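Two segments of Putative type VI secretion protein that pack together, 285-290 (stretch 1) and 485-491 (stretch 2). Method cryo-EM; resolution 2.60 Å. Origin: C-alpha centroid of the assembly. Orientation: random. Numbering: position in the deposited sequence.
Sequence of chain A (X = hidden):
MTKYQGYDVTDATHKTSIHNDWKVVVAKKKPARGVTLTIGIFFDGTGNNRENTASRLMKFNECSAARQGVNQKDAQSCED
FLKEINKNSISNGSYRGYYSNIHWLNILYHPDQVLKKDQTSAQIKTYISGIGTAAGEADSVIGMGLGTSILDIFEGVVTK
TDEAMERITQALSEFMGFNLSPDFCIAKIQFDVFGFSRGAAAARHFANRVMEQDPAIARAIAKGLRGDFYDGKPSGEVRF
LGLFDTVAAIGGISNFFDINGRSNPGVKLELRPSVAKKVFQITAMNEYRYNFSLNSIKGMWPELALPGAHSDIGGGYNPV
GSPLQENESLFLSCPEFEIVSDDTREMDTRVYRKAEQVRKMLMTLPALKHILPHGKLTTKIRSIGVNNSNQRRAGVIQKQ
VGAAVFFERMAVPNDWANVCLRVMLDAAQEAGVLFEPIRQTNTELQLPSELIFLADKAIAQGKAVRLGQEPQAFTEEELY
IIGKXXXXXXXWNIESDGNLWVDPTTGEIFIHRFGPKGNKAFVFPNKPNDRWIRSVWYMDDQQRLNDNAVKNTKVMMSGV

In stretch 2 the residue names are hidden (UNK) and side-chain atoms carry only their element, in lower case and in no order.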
# COMPACT_ATOMS: atom_id res chain seq x y z
N MET A 285 -3.00 8.26 14.11
CA MET A 285 -3.84 8.64 15.23
C MET A 285 -4.90 9.67 14.84
O MET A 285 -5.88 9.82 15.57
CB MET A 285 -2.99 9.21 16.36
CG MET A 285 -2.45 8.17 17.31
SD MET A 285 -1.62 8.85 18.76
CE MET A 285 -1.62 10.60 18.38
N ASN A 286 -4.73 10.34 13.71
CA ASN A 286 -5.65 11.38 13.27
C ASN A 286 -6.19 11.06 11.89
O ASN A 286 -6.37 11.94 11.05
CB ASN A 286 -4.98 12.75 13.29
CG ASN A 286 -4.35 13.07 14.62
OD1 ASN A 286 -5.01 13.06 15.65
ND2 ASN A 286 -3.06 13.35 14.61
N GLU A 287 -6.47 9.79 11.65
CA GLU A 287 -7.19 9.35 10.46
C GLU A 287 -8.60 8.99 10.89
O GLU A 287 -8.78 8.15 11.78
CB GLU A 287 -6.49 8.17 9.79
CG GLU A 287 -7.28 7.56 8.65
CD GLU A 287 -7.51 8.53 7.51
OE1 GLU A 287 -6.70 9.46 7.34
OE2 GLU A 287 -8.50 8.36 6.78
N TYR A 288 -9.59 9.62 10.26
CA TYR A 288 -10.96 9.54 10.74
C TYR A 288 -11.96 9.23 9.64
O TYR A 288 -13.16 9.21 9.92
CB TYR A 288 -11.35 10.86 11.41
CG TYR A 288 -10.45 11.23 12.57
CD1 TYR A 288 -10.28 10.37 13.64
CD2 TYR A 288 -9.74 12.42 12.57
CE1 TYR A 288 -9.46 10.69 14.68
CE2 TYR A 288 -8.91 12.75 13.61
CZ TYR A 288 -8.78 11.88 14.67
OH TYR A 288 -7.95 12.20 15.71
N ARG A 289 -11.51 9.01 8.41
CA ARG A 289 -12.41 8.82 7.30
C ARG A 289 -13.19 7.51 7.44
O ARG A 289 -12.76 6.56 8.10
CB ARG A 289 -11.63 8.82 5.99
CG ARG A 289 -11.37 10.20 5.44
CD ARG A 289 -10.59 10.12 4.15
NE ARG A 289 -9.23 9.67 4.39
CZ ARG A 289 -8.27 9.73 3.48
NH1 ARG A 289 -8.52 10.22 2.28
NH2 ARG A 289 -7.05 9.29 3.77
N TYR A 290 -14.37 7.49 6.82
CA TYR A 290 -15.20 6.29 6.86
C TYR A 290 -14.66 5.21 5.94
O TYR A 290 -14.66 4.03 6.30
CB TYR A 290 -16.64 6.65 6.49
CG TYR A 290 -17.56 5.47 6.34
CD1 TYR A 290 -18.31 5.01 7.41
CD2 TYR A 290 -17.69 4.81 5.13
CE1 TYR A 290 -19.15 3.93 7.28
CE2 TYR A 290 -18.52 3.72 4.99
CZ TYR A 290 -19.25 3.29 6.07
OH TYR A 290 -20.09 2.21 5.93
N UNK A 485 1.89 19.61 10.94
CA UNK A 485 2.31 18.72 9.87
C UNK A 485 1.31 17.62 9.55
O UNK A 485 1.51 16.88 8.58
c UNK A 485 4.93 19.75 11.60
c UNK A 485 6.83 20.90 10.74
o UNK A 485 7.84 21.80 10.91
c UNK A 485 3.66 18.08 10.23
c UNK A 485 5.67 19.32 9.39
c UNK A 485 5.95 20.66 11.77
c UNK A 485 6.69 20.23 9.55
c UNK A 485 4.77 19.07 10.41
N UNK A 486 0.24 17.48 10.33
CA UNK A 486 -0.78 16.49 10.05
C UNK A 486 -1.89 17.11 9.21
O UNK A 486 -2.34 18.22 9.50
o UNK A 486 -2.56 15.17 11.03
c UNK A 486 -1.35 15.88 11.33
c UNK A 486 -1.65 16.94 12.33
N UNK A 487 -2.32 16.40 8.18
CA UNK A 487 -3.36 16.87 7.28
C UNK A 487 -4.72 16.41 7.78
O UNK A 487 -4.84 15.32 8.35
n UNK A 487 -1.77 17.43 4.04
c UNK A 487 -0.51 17.67 3.75
c UNK A 487 -1.84 16.77 5.25
c UNK A 487 -3.14 16.34 5.86
c UNK A 487 -0.56 16.62 5.67
n UNK A 487 0.25 17.19 4.72
N UNK A 488 -5.73 17.24 7.58
CA UNK A 488 -7.11 16.85 7.84
C UNK A 488 -7.62 16.15 6.59
O UNK A 488 -7.90 16.80 5.57
c UNK A 488 -7.96 18.06 8.19
s UNK A 488 -9.69 17.68 8.53
N UNK A 489 -7.72 14.82 6.65
CA UNK A 489 -8.08 14.03 5.49
C UNK A 489 -9.57 13.73 5.41
O UNK A 489 -10.06 13.41 4.33
c UNK A 489 -7.30 12.71 5.48
o UNK A 489 -7.47 12.02 6.70
N UNK A 490 -10.28 13.82 6.53
CA UNK A 490 -11.72 13.63 6.54
C UNK A 490 -12.41 14.98 6.33
O UNK A 490 -12.17 15.93 7.08
c UNK A 490 -12.17 13.01 7.86
N UNK A 491 -13.25 15.05 5.30
CA UNK A 491 -13.95 16.28 4.99
C UNK A 491 -15.28 15.92 4.35
O UNK A 491 -15.55 14.76 4.03
o UNK A 491 -13.33 16.14 1.92
n UNK A 491 -11.30 16.20 2.86
c UNK A 491 -12.60 16.46 2.86
c UNK A 491 -13.15 17.19 4.06

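Position 485 carries eight side-chain atoms, one carbon leading to a ring of six carbons that bears a single oxygen. This side chain is out of reach of stretch 1. The phenol identifies Tyr 485, and its hydroxyl is hydrogen-bonded elsewhere in the structure.

At position 486 the first side-chain carbon branches to one oxygen and one carbon. The CA-to-CB bond points toward stretch 1, and the branched side chain lies beside that of Asn 286. The branching pattern is that of threonine, and Thr 486 has chi1 in the t well.

Position 487 has one carbon followed by a five-membered ring of three carbons and two nitrogens, an imidazole. The side chain leaves sideways and makes no contact with stretch 1. The residue is therefore His 487.

Two atoms, a carbon and then a sulfur, make up the side chain at position 488, and the CA-to-CB bond points away from the contact. This is Cys 488.

Position 489 also has two side-chain atoms, but here the carbon is followed by an oxygen, and that oxygen lies 2.7 Å from OE1 of Glu 287. A single carbon bearing a hydroxyl defines Ser 489. With chi1 in the p well, its OG donates a hydrogen bond to this carboxylate oxygen, while its CB sits over one face of the Arg 289 guanidinium, 3.7 Å from CZ.

At position 490 a lone carbon, CB, is directed toward stretch 1, 4.2 Å from CB of Tyr 288 and 3.8 Å from CG of Arg 289. With nothing beyond CB, the residue is Ala 490. Its small side chain accompanies a close backbone approach, with CA of Ala 490 4.9 Å from CA of Arg 289.

Position 491 has two carbons, the second carrying one oxygen and one nitrogen. Its CA-to-CB bond points away from stretch 1, and it makes no contact there. This carboxamide belongs to Asn 491.

The two loops run in broadly similar directions, 23° apart, and bury 280 Å² between them. Ser 489 contributes the largest covered area and supplies the hydrogen bond that joins them. Its acceptor, Glu 287, is held on its other carboxylate oxygen by a salt bridge within stretch 1, from NE of Arg 289 to OE2 of Glu 287 at 2.8 Å. The carboxylate thus links serine and arginine, while the arginine side chain itself packs against Ser 489 and Ala 490. A polar link and close van der Waals packing therefore combine across a small interface.

Stretch 2 (485-491) YTHCSAN
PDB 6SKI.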